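Local structure of DUTPase (Staphylococcus phage 11, 4GV8) at residues B[56-62]-B[136-142]; B[5-11]-B[48-53]; B[37-43]-B[91-97]; B[14-18]-B[28-32]. The protein hydrolyses dUTP to dUMP and pyrophosphate as a homotrimeric, metal-dependent dUTPase of the jelly-roll fold, and is a moonlighting enzyme. One frame throughout, in Å; residues are numbered along the deposited sequence.

Three of the four contacts lie on one antiparallel sheet of the jelly roll. In it, strand 26-30 (contact 4) neighbours strand 133-141, which pairs with 57-63 (contact 1), while contact 3 joins 89-94 to 42-46, one of the two outermost strands within the chain. Contact 2 pairs 4-9 with 49-52 in a separate sheet. Its centre lies about 10 Å from that of contact 4 and about 14 Å from that of contact 1, touching both; the centre of contact 3 lies about 26 Å away, across the chain's centre. Along the chain contact 4 is nested inside contact 2, and contact 3 crosses contacts 1 and 2. All four touch the second subunit, and contacts 1 and 3 include nucleotide-pocket residues.

Contact 1: residues B[56-62]-B[136-142]; sequences GYVGLLT and QLVIVPI. With DUP (2'-deoxyuridine 5'-alpha,beta-imido-triphosphate), chain L.
Strands 57-62 and 136-141 run antiparallel, their axes 4.5 Å apart at closest approach and their directions 156° apart. Both are extended, and the register makes Y57-P141, G59-I139 and L61-L137 non-hydrogen-bonded pairs. V58-V140, L60-V138 and T62-Q136 are the hydrogen-bonded pairs, each closed by two bonds: V58 N to V140 O 2.9 Å and V140 N to V58 O 3.0 Å, L60 N to V138 O 2.8 Å and V138 N to L60 O 3.0 Å, T62 N to Q136 O and Q136 N to T62 O both 2.8 Å. I142 N adds a bond to G56 O at 3.0 Å; at the phi/psi of G56, 91/6, a CB would jam against the preceding carbonyl O. This ladder lies inside the jelly-roll sheet, with strand 73-80 flanking 57-62 and strand 26-30 flanking 136-141. On the face of V58, L60, T62, Q136, V138 and V140, V58 (p) places CG1 3.4 Å from V140 CG2 and 3.5 Å from I142 CG2. T62 OG1 is hydrogen-bonded to T77 OG1 and to K79 NZ of the second subunit. Q136 (chi1 p, chi2 t) lines one nucleotide pocket. On the other face L61 and L137 are both t,p, and L61 touches another bound nucleotide. Y57 CE1 lies 3.9 Å from P141 CB, and the Y57 ring stacks on W143 of the second subunit.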
# COMPACT_ATOMS: atom_id res chain seq x y z
N GLY B 56 3.55 5.65 -20.90
CA GLY B 56 4.90 5.36 -20.43
C GLY B 56 5.20 5.85 -19.01
O GLY B 56 6.36 5.78 -18.57
N TYR B 57 4.16 6.36 -18.33
CA TYR B 57 4.17 6.72 -16.91
C TYR B 57 2.89 6.27 -16.23
O TYR B 57 1.86 6.12 -16.88
CB TYR B 57 4.26 8.25 -16.74
CG TYR B 57 5.50 8.87 -17.28
CD1 TYR B 57 6.68 8.86 -16.54
CD2 TYR B 57 5.52 9.47 -18.53
CE1 TYR B 57 7.83 9.42 -17.02
CE2 TYR B 57 6.69 10.04 -19.03
CZ TYR B 57 7.84 9.99 -18.26
OH TYR B 57 9.01 10.56 -18.69
N VAL B 58 2.97 6.08 -14.91
CA VAL B 58 1.83 5.79 -14.06
C VAL B 58 1.83 6.76 -12.87
O VAL B 58 2.92 7.15 -12.36
CB VAL B 58 1.83 4.36 -13.57
CG1 VAL B 58 2.98 4.10 -12.52
CG2 VAL B 58 0.45 4.02 -13.03
N GLY B 59 0.64 7.22 -12.51
CA GLY B 59 0.50 8.01 -11.33
C GLY B 59 0.16 7.07 -10.17
O GLY B 59 -0.58 6.09 -10.29
N LEU B 60 0.73 7.39 -9.03
CA LEU B 60 0.44 6.70 -7.78
C LEU B 60 -0.19 7.70 -6.84
O LEU B 60 0.47 8.64 -6.35
CB LEU B 60 1.72 6.16 -7.19
CG LEU B 60 2.48 5.18 -8.10
CD1 LEU B 60 3.84 4.95 -7.43
CD2 LEU B 60 1.66 3.89 -8.34
N LEU B 61 -1.48 7.52 -6.63
CA LEU B 61 -2.23 8.38 -5.79
C LEU B 61 -2.20 7.75 -4.38
O LEU B 61 -2.82 6.71 -4.13
CB LEU B 61 -3.66 8.53 -6.35
CG LEU B 61 -4.65 9.40 -5.58
CD1 LEU B 61 -4.14 10.83 -5.53
CD2 LEU B 61 -6.04 9.27 -6.20
N THR B 62 -1.51 8.41 -3.47
CA THR B 62 -0.96 7.74 -2.32
C THR B 62 -1.01 8.59 -1.05
O THR B 62 -1.23 9.82 -1.06
CB THR B 62 0.49 7.28 -2.69
OG1 THR B 62 0.87 6.20 -1.81
CG2 THR B 62 1.48 8.43 -2.71
N GLN B 136 -1.18 12.45 -1.92
CA GLN B 136 -0.19 12.96 -2.88
C GLN B 136 -0.12 12.07 -4.09
O GLN B 136 -0.54 10.92 -4.07
CB GLN B 136 1.20 13.18 -2.28
CG GLN B 136 1.90 11.90 -1.86
CD GLN B 136 3.10 12.14 -0.96
OE1 GLN B 136 3.30 11.45 0.07
NE2 GLN B 136 3.88 13.11 -1.32
N LEU B 137 0.39 12.65 -5.17
CA LEU B 137 0.45 12.02 -6.50
C LEU B 137 1.91 12.00 -6.95
O LEU B 137 2.55 13.05 -7.14
CB LEU B 137 -0.39 12.81 -7.54
CG LEU B 137 -0.43 12.19 -8.95
CD1 LEU B 137 -1.20 10.84 -8.97
CD2 LEU B 137 -0.90 13.21 -10.01
N VAL B 138 2.47 10.78 -7.05
CA VAL B 138 3.85 10.57 -7.48
C VAL B 138 3.77 9.89 -8.86
O VAL B 138 3.04 8.91 -9.02
CB VAL B 138 4.59 9.66 -6.48
CG1 VAL B 138 6.04 9.40 -6.97
CG2 VAL B 138 4.51 10.31 -5.10
N ILE B 139 4.51 10.39 -9.84
CA ILE B 139 4.50 9.85 -11.22
C ILE B 139 5.87 9.19 -11.53
O ILE B 139 6.95 9.78 -11.31
CB ILE B 139 4.20 10.92 -12.28
CG1 ILE B 139 2.83 11.66 -11.98
CG2 ILE B 139 4.14 10.23 -13.65
CD1 ILE B 139 2.76 13.16 -12.22
N VAL B 140 5.79 7.95 -12.04
CA VAL B 140 6.94 7.13 -12.22
C VAL B 140 6.85 6.53 -13.62
O VAL B 140 5.76 6.25 -14.13
CB VAL B 140 7.07 6.03 -11.11
CG1 VAL B 140 7.03 6.65 -9.70
CG2 VAL B 140 5.98 5.00 -11.30
N PRO B 141 8.01 6.38 -14.28
CA PRO B 141 7.96 5.74 -15.61
C PRO B 141 7.63 4.26 -15.45
O PRO B 141 7.90 3.70 -14.38
CB PRO B 141 9.38 5.95 -16.14
CG PRO B 141 10.20 5.95 -14.88
CD PRO B 141 9.38 6.77 -13.92
N ILE B 142 7.04 3.66 -16.50
CA ILE B 142 6.69 2.25 -16.50
C ILE B 142 7.21 1.56 -17.75
O ILE B 142 7.60 2.22 -18.71
CB ILE B 142 5.17 2.00 -16.37
CG1 ILE B 142 4.39 2.79 -17.44
CG2 ILE B 142 4.75 2.35 -14.95
CD1 ILE B 142 2.91 2.55 -17.50
O4 DUP L . 6.78 5.99 6.20
C4 DUP L . 7.53 7.09 6.05
C5 DUP L . 7.13 8.12 5.22
C6 DUP L . 7.92 9.28 5.10
N3 DUP L . 8.68 7.21 6.72
C2 DUP L . 9.44 8.36 6.61
O2 DUP L . 10.60 8.43 7.32
N1 DUP L . 9.05 9.40 5.82
C1' DUP L . 9.85 10.63 5.72
C2' DUP L . 10.54 10.70 4.37
C3' DUP L . 9.72 11.71 3.58
O3' DUP L . 10.58 12.39 2.65
O4' DUP L . 8.96 11.76 5.85
C4' DUP L . 9.07 12.60 4.67
C5' DUP L . 7.71 13.18 4.30
O5' DUP L . 6.82 12.24 3.66
PA DUP L . 5.35 12.76 3.23
O1A DUP L . 4.59 11.49 2.91
O2A DUP L . 5.38 13.86 2.22
N3A DUP L . 4.76 13.33 4.71
PB DUP L . 3.85 14.73 4.99
O1B DUP L . 3.32 15.19 3.64
O2B DUP L . 2.82 14.41 6.07
O3B DUP L . 4.95 15.82 5.55
PG DUP L . 5.92 16.93 4.77
O2G DUP L . 5.85 16.72 3.24
O1G DUP L . 5.12 18.10 5.19
O3G DUP L . 7.23 16.68 5.44

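Contact 2: residues B[5-11]-B[48-53]; sequences LQVRLLS and DVAVSI
Within the chain this is a two-stranded antiparallel sheet of the jelly roll: strands 5-9 and 49-52 have axes 4.6 Å apart at closest approach and directions 158° apart. R8 and A50 form a hydrogen-bonded pair (R8 N to A50 O 2.8 Å, A50 N to R8 O 2.9 Å), between the non-hydrogen-bonded pairs V7-V51 and L9-V49. L10 N also donates to D48 O (2.8 Å). Side chains of V7, L9, V49 and V51 share one face. V7 and V49, both t, meet CG1 to CG1 at 3.6 Å; V51 (m) brings CG1 to 4.1 Å from V7 CG2, and L9 (m,t) sets CD2 3.8 Å from V49 CG2. M16 touches V7 and L9. L10 (m,t) sets its CD1 4.1 Å from A50 CB, while L5 (t,p) reaches CD1 to 3.1 Å from S52 O. Residues L5 to V7 also pair in parallel with a strand of the second subunit, so the sheet crosses the trimer interface. One water accepts from Q6 N (3.0 Å) and donates to S52 O (2.5 Å). At the far end D48 (chi1 m), whose OD1 is held by N87, accepts at OD2 from S11 OG (chi1 p) at 2.5 Å.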
# COMPACT_ATOMS: atom_id res chain seq x y z
N LEU B 5 2.84 18.73 -17.12
CA LEU B 5 1.66 17.87 -16.91
C LEU B 5 0.37 18.72 -16.94
O LEU B 5 0.20 19.67 -16.17
CB LEU B 5 1.77 17.10 -15.61
CG LEU B 5 0.58 16.22 -15.19
CD1 LEU B 5 0.30 15.10 -16.19
CD2 LEU B 5 0.88 15.73 -13.78
N GLN B 6 -0.53 18.39 -17.87
CA GLN B 6 -1.83 19.05 -17.92
C GLN B 6 -2.73 18.64 -16.78
O GLN B 6 -2.89 17.43 -16.49
CB GLN B 6 -2.55 18.73 -19.23
CG GLN B 6 -1.86 19.28 -20.46
CD GLN B 6 -2.67 18.93 -21.70
OE1 GLN B 6 -3.46 19.73 -22.19
NE2 GLN B 6 -2.51 17.71 -22.16
N VAL B 7 -3.34 19.64 -16.14
CA VAL B 7 -4.30 19.45 -15.07
C VAL B 7 -5.59 20.22 -15.41
O VAL B 7 -5.54 21.40 -15.77
CB VAL B 7 -3.73 19.95 -13.72
CG1 VAL B 7 -4.72 19.71 -12.58
CG2 VAL B 7 -2.35 19.33 -13.43
N ARG B 8 -6.74 19.56 -15.30
CA ARG B 8 -8.05 20.23 -15.33
C ARG B 8 -8.67 20.26 -13.95
O ARG B 8 -8.73 19.23 -13.29
CB ARG B 8 -9.04 19.50 -16.27
CG ARG B 8 -8.85 19.83 -17.73
CD ARG B 8 -9.76 19.06 -18.67
NE ARG B 8 -11.15 19.11 -18.26
CZ ARG B 8 -11.93 18.04 -18.11
NH1 ARG B 8 -11.50 16.78 -18.36
NH2 ARG B 8 -13.16 18.22 -17.72
N LEU B 9 -9.11 21.45 -13.50
CA LEU B 9 -9.91 21.60 -12.31
C LEU B 9 -11.37 21.44 -12.75
O LEU B 9 -11.80 22.05 -13.73
CB LEU B 9 -9.60 22.94 -11.63
CG LEU B 9 -8.14 23.23 -11.24
CD1 LEU B 9 -8.07 24.51 -10.42
CD2 LEU B 9 -7.49 22.07 -10.44
N LEU B 10 -12.13 20.58 -12.07
CA LEU B 10 -13.49 20.19 -12.56
C LEU B 10 -14.61 20.89 -11.80
O LEU B 10 -15.79 20.80 -12.18
CB LEU B 10 -13.71 18.67 -12.56
CG LEU B 10 -12.57 17.85 -13.27
CD1 LEU B 10 -12.63 16.34 -12.91
CD2 LEU B 10 -12.54 18.08 -14.78
N SER B 11 -14.26 21.60 -10.75
CA SER B 11 -15.22 22.45 -10.08
C SER B 11 -14.54 23.61 -9.38
O SER B 11 -13.30 23.73 -9.38
CB SER B 11 -16.08 21.64 -9.08
OG SER B 11 -15.34 21.31 -7.92
N ASP B 48 -11.99 16.57 -7.43
CA ASP B 48 -12.41 17.38 -8.59
C ASP B 48 -11.21 17.85 -9.46
O ASP B 48 -11.14 18.98 -9.97
CB ASP B 48 -13.32 18.55 -8.13
CG ASP B 48 -14.69 18.08 -7.68
OD1 ASP B 48 -15.05 16.89 -7.85
OD2 ASP B 48 -15.45 18.91 -7.18
N VAL B 49 -10.28 16.94 -9.66
CA VAL B 49 -9.10 17.22 -10.49
C VAL B 49 -8.96 16.07 -11.49
O VAL B 49 -9.08 14.91 -11.10
CB VAL B 49 -7.83 17.42 -9.61
CG1 VAL B 49 -6.56 17.44 -10.45
CG2 VAL B 49 -7.97 18.68 -8.76
N ALA B 50 -8.78 16.39 -12.78
CA ALA B 50 -8.30 15.43 -13.79
C ALA B 50 -6.85 15.81 -14.22
O ALA B 50 -6.45 16.98 -14.23
CB ALA B 50 -9.23 15.34 -14.99
N VAL B 51 -6.04 14.79 -14.51
CA VAL B 51 -4.70 15.01 -15.06
C VAL B 51 -4.64 14.21 -16.37
O VAL B 51 -5.50 13.34 -16.60
CB VAL B 51 -3.59 14.59 -14.05
CG1 VAL B 51 -3.64 15.46 -12.77
CG2 VAL B 51 -3.69 13.10 -13.72
N SER B 52 -3.68 14.51 -17.24
CA SER B 52 -3.37 13.70 -18.41
C SER B 52 -1.90 13.23 -18.32
O SER B 52 -0.98 13.92 -18.79
CB SER B 52 -3.58 14.47 -19.72
OG SER B 52 -3.52 13.58 -20.82
N ILE B 53 -1.72 12.07 -17.70
CA ILE B 53 -0.41 11.43 -17.60
C ILE B 53 -0.07 10.86 -18.98
O ILE B 53 -0.91 10.18 -19.63
CB ILE B 53 -0.42 10.31 -16.51
CG1 ILE B 53 -0.69 10.96 -15.13
CG2 ILE B 53 0.89 9.47 -16.48
CD1 ILE B 53 -1.15 9.99 -14.07
O HOH W 1 -0.49 16.13 -19.86

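Contact 3: residues B[37-43]-B[91-97]; sequences LEPQEKA and NIKNDAI. With MG (magnesium ion), chain H.
Backbone hydrogen bonds set the antiparallel register. A43 pairs with I92 (A43 N to I92 O 3.1 Å, I92 N to A43 O 2.9 Å), K42 lies opposite K93 as a non-hydrogen-bonded pair, and N94 N bonds to E41 O at 2.8 Å. A type II turn from E38 to E41 brings Q40, at phi/psi 78/-2, to donate from N to N94 O at 2.6 Å. Among side-chain bonds, Q40 (m,m) folds back so that NE2 reaches A96 O (2.7 Å) and D95 OD1 (3.0 Å), while its OE1 accepts from K93 NZ at 3.0 Å. N94 ND2 donates to L37 O (3.0 Å) and to G124, and its OD1 accepts from A96 N (3.1 Å) in an Asx turn. Among apolar contacts, L37 CD2 meets I92 CG2 at 3.5 Å. In the charged group, K93, t throughout, bridges from NZ to D95 OD1 (3.1 Å) and to D95 of the third subunit. D95 OD2 binds magnesium at 2.5 Å, alongside three waters. Since D95 of the second and third subunits binds the same ion, the residue just past strand 91-94 supplies a metal site shared by the three chains of the trimer.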
# COMPACT_ATOMS: atom_id res chain seq x y z
N LEU B 37 -16.59 10.42 8.27
CA LEU B 37 -16.24 9.02 8.09
C LEU B 37 -16.02 8.36 9.47
O LEU B 37 -15.04 8.65 10.18
CB LEU B 37 -15.00 8.91 7.18
CG LEU B 37 -14.77 7.60 6.39
CD1 LEU B 37 -15.95 7.35 5.42
CD2 LEU B 37 -13.42 7.66 5.65
N GLU B 38 -16.93 7.48 9.84
CA GLU B 38 -16.94 6.87 11.16
C GLU B 38 -16.16 5.54 11.12
O GLU B 38 -15.86 5.03 10.04
CB GLU B 38 -18.40 6.67 11.60
CG GLU B 38 -19.20 7.98 11.58
CD GLU B 38 -20.11 8.20 12.80
OE1 GLU B 38 -20.28 7.27 13.62
OE2 GLU B 38 -20.64 9.35 12.93
N PRO B 39 -15.79 5.00 12.29
CA PRO B 39 -15.00 3.76 12.30
C PRO B 39 -15.56 2.68 11.40
O PRO B 39 -16.79 2.40 11.37
CB PRO B 39 -15.03 3.33 13.76
CG PRO B 39 -15.22 4.61 14.53
CD PRO B 39 -16.01 5.52 13.66
N GLN B 40 -14.62 2.13 10.63
CA GLN B 40 -14.82 1.04 9.71
C GLN B 40 -15.48 1.46 8.38
O GLN B 40 -15.61 0.61 7.50
CB GLN B 40 -15.53 -0.13 10.40
CG GLN B 40 -14.64 -0.84 11.40
CD GLN B 40 -13.32 -1.24 10.77
OE1 GLN B 40 -13.28 -2.12 9.92
NE2 GLN B 40 -12.23 -0.58 11.17
N GLU B 41 -15.83 2.74 8.23
CA GLU B 41 -16.46 3.27 6.97
C GLU B 41 -15.47 3.52 5.84
O GLU B 41 -14.31 3.84 6.08
CB GLU B 41 -17.28 4.55 7.24
CG GLU B 41 -18.46 4.23 8.17
CD GLU B 41 -19.44 5.36 8.34
OE1 GLU B 41 -19.04 6.51 8.12
OE2 GLU B 41 -20.59 5.10 8.79
N LYS B 42 -15.97 3.36 4.62
CA LYS B 42 -15.20 3.47 3.37
C LYS B 42 -15.88 4.53 2.48
O LYS B 42 -17.08 4.68 2.49
CB LYS B 42 -15.16 2.12 2.63
CG LYS B 42 -14.35 1.05 3.37
CD LYS B 42 -14.54 -0.33 2.80
CE LYS B 42 -14.21 -0.36 1.31
NZ LYS B 42 -12.74 -0.25 1.04
N ALA B 43 -15.07 5.29 1.76
CA ALA B 43 -15.53 6.26 0.79
C ALA B 43 -14.44 6.45 -0.28
O ALA B 43 -13.23 6.09 -0.09
CB ALA B 43 -15.80 7.60 1.47
N ASN B 91 -9.30 6.69 -2.41
CA ASN B 91 -9.86 5.45 -1.90
C ASN B 91 -9.46 5.26 -0.43
O ASN B 91 -8.35 4.82 -0.13
CB ASN B 91 -9.28 4.32 -2.78
CG ASN B 91 -9.98 2.97 -2.63
OD1 ASN B 91 -10.87 2.78 -1.79
ND2 ASN B 91 -9.57 2.01 -3.47
N ILE B 92 -10.40 5.56 0.48
CA ILE B 92 -10.18 5.74 1.94
C ILE B 92 -11.07 4.84 2.78
O ILE B 92 -12.13 4.43 2.32
CB ILE B 92 -10.29 7.23 2.33
CG1 ILE B 92 -9.37 7.57 3.49
CG2 ILE B 92 -11.72 7.73 2.58
CD1 ILE B 92 -9.12 9.06 3.56
N LYS B 93 -10.56 4.42 3.94
CA LYS B 93 -11.26 3.71 4.99
C LYS B 93 -10.85 4.36 6.33
O LYS B 93 -9.68 4.70 6.54
CB LYS B 93 -10.87 2.23 5.02
CG LYS B 93 -11.50 1.49 6.19
CD LYS B 93 -11.31 -0.00 6.09
CE LYS B 93 -12.01 -0.72 7.24
NZ LYS B 93 -11.66 -2.16 7.41
N ASN B 94 -11.81 4.52 7.24
CA ASN B 94 -11.47 4.75 8.63
C ASN B 94 -11.33 3.38 9.25
O ASN B 94 -12.35 2.69 9.46
CB ASN B 94 -12.57 5.58 9.30
CG ASN B 94 -12.27 5.90 10.76
OD1 ASN B 94 -11.34 5.35 11.31
ND2 ASN B 94 -13.14 6.74 11.41
N ASP B 95 -10.08 2.94 9.49
CA ASP B 95 -9.83 1.60 10.05
C ASP B 95 -9.81 1.53 11.62
O ASP B 95 -9.40 0.50 12.21
CB ASP B 95 -8.56 0.95 9.48
CG ASP B 95 -8.62 -0.53 9.60
OD1 ASP B 95 -9.77 -1.05 9.58
OD2 ASP B 95 -7.59 -1.20 9.73
N ALA B 96 -10.28 2.60 12.28
CA ALA B 96 -10.55 2.52 13.74
C ALA B 96 -11.66 1.51 13.99
O ALA B 96 -12.53 1.28 13.12
CB ALA B 96 -10.89 3.88 14.36
N ILE B 97 -11.55 0.84 15.14
CA ILE B 97 -12.53 -0.14 15.58
C ILE B 97 -13.75 0.64 16.11
O ILE B 97 -13.61 1.73 16.69
CB ILE B 97 -11.97 -1.12 16.67
CG1 ILE B 97 -10.96 -2.09 16.08
CG2 ILE B 97 -13.08 -1.95 17.31
CD1 ILE B 97 -11.44 -2.83 14.87
MG MG H . -8.61 -3.39 10.16
O HOH W 2 -11.05 -3.89 10.16
O HOH W 3 -12.60 2.40 0.44
O HOH W 4 -9.40 -2.26 12.15
O HOH W 5 -8.62 -5.33 11.83

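Contact 4: residues B[14-18]-B[28-32]; sequences ARMPE and DIFSA
R15 lays its guanidinium flat on the ring of F30, with centres 4.1 Å apart and planes only 5° apart. The stack is an off-centre cation-pi contact: CZ of R15 lies 4.1 Å from the F30 ring centroid, 31° off the normal, and CD of R15 is more nearly overhead at 3.7 Å and 8°, a CH-pi contact. It lies beside the edge of the jelly-roll sheet, where strand 18-19, outermost within the chain, pairs antiparallel with 26-30. R15 is fully extended (t,t,t); the CA-to-CB bond of F30 points toward segment 14-18, and with chi1 m and chi2 -96° its ring lies under the guanidinium. The guanidinium also meets E18 in a salt bridge, R15 NH2 to E18 OE2 2.7 Å, whose hydrogen bond is weak (angle 126°), while E18 OE1 lies 3.5 Å from F30 CZ, at the ring edge. The backbones pair directly at one bridge, the hydrogen-bonded pair E18-D28: E18 N to D28 O 3.0 Å and D28 N to E18 O 2.7 Å. Next to it P17 CG packs on I29 CD1 at 3.7 Å. Strand 133-141 flanks 26-30, and D28 touches Q136 and N20, both pocket residues. Farther along, waters fill the widening gap: one accepts from R15 N at 3.0 Å and donates to F30 O at 2.9 Å, the other donates to R15 O at 2.9 Å and accepts from F30 N at 2.8 Å.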
# COMPACT_ATOMS: atom_id res chain seq x y z
N ALA B 14 -12.26 22.52 -6.42
CA ALA B 14 -10.96 21.91 -6.79
C ALA B 14 -9.79 22.86 -6.55
O ALA B 14 -9.93 24.06 -6.45
CB ALA B 14 -10.97 21.44 -8.23
N ARG B 15 -8.61 22.28 -6.44
CA ARG B 15 -7.45 23.09 -6.19
C ARG B 15 -6.30 22.45 -6.88
O ARG B 15 -6.13 21.22 -6.81
CB ARG B 15 -7.12 23.15 -4.72
CG ARG B 15 -5.91 24.02 -4.47
CD ARG B 15 -5.69 24.22 -3.00
NE ARG B 15 -4.38 24.79 -2.76
CZ ARG B 15 -3.91 25.14 -1.56
NH1 ARG B 15 -4.66 24.98 -0.46
NH2 ARG B 15 -2.69 25.64 -1.46
N MET B 16 -5.50 23.29 -7.54
CA MET B 16 -4.31 22.83 -8.23
C MET B 16 -3.46 22.01 -7.25
O MET B 16 -3.16 22.49 -6.15
CB MET B 16 -3.49 24.04 -8.78
CG MET B 16 -3.94 24.48 -10.16
SD MET B 16 -3.97 23.21 -11.45
CE MET B 16 -2.26 23.27 -12.03
N PRO B 17 -3.11 20.77 -7.62
CA PRO B 17 -2.11 20.07 -6.81
C PRO B 17 -0.82 20.89 -6.61
O PRO B 17 -0.56 21.84 -7.33
CB PRO B 17 -1.79 18.83 -7.64
CG PRO B 17 -3.04 18.60 -8.42
CD PRO B 17 -3.56 19.96 -8.77
N GLU B 18 -0.03 20.49 -5.63
CA GLU B 18 1.01 21.36 -5.09
C GLU B 18 2.20 20.56 -4.60
O GLU B 18 2.04 19.68 -3.75
CB GLU B 18 0.41 22.09 -3.90
CG GLU B 18 0.81 23.53 -3.72
CD GLU B 18 0.19 24.08 -2.46
OE1 GLU B 18 0.09 23.33 -1.45
OE2 GLU B 18 -0.20 25.27 -2.47
N ASP B 28 0.91 17.27 -3.78
CA ASP B 28 -0.13 17.16 -2.79
C ASP B 28 -1.47 17.44 -3.42
O ASP B 28 -1.64 18.30 -4.26
CB ASP B 28 0.17 18.05 -1.60
CG ASP B 28 1.31 17.51 -0.74
OD1 ASP B 28 1.39 16.26 -0.52
OD2 ASP B 28 2.09 18.33 -0.26
N ILE B 29 -2.42 16.62 -3.01
CA ILE B 29 -3.74 16.55 -3.60
C ILE B 29 -4.74 16.90 -2.50
O ILE B 29 -4.62 16.41 -1.36
CB ILE B 29 -4.03 15.13 -4.13
CG1 ILE B 29 -3.08 14.73 -5.24
CG2 ILE B 29 -5.45 15.05 -4.64
CD1 ILE B 29 -3.42 15.39 -6.59
N PHE B 30 -5.76 17.70 -2.87
CA PHE B 30 -6.73 18.26 -1.93
C PHE B 30 -8.11 17.69 -2.13
O PHE B 30 -8.53 17.43 -3.25
CB PHE B 30 -6.78 19.80 -2.02
CG PHE B 30 -5.44 20.46 -1.87
CD1 PHE B 30 -5.03 20.94 -0.64
CD2 PHE B 30 -4.60 20.60 -2.96
CE1 PHE B 30 -3.80 21.53 -0.49
CE2 PHE B 30 -3.35 21.18 -2.82
CZ PHE B 30 -2.94 21.64 -1.59
N SER B 31 -8.83 17.52 -1.02
CA SER B 31 -10.21 17.08 -1.07
C SER B 31 -11.12 18.19 -1.66
O SER B 31 -10.98 19.34 -1.31
CB SER B 31 -10.71 16.71 0.34
OG SER B 31 -12.04 16.24 0.28
N ALA B 32 -12.02 17.80 -2.57
CA ALA B 32 -13.05 18.68 -3.06
C ALA B 32 -14.34 18.44 -2.27
O ALA B 32 -15.36 19.01 -2.64
CB ALA B 32 -13.31 18.42 -4.53
O HOH W 6 -8.84 19.44 -5.36
O HOH W 7 -5.98 18.70 -5.48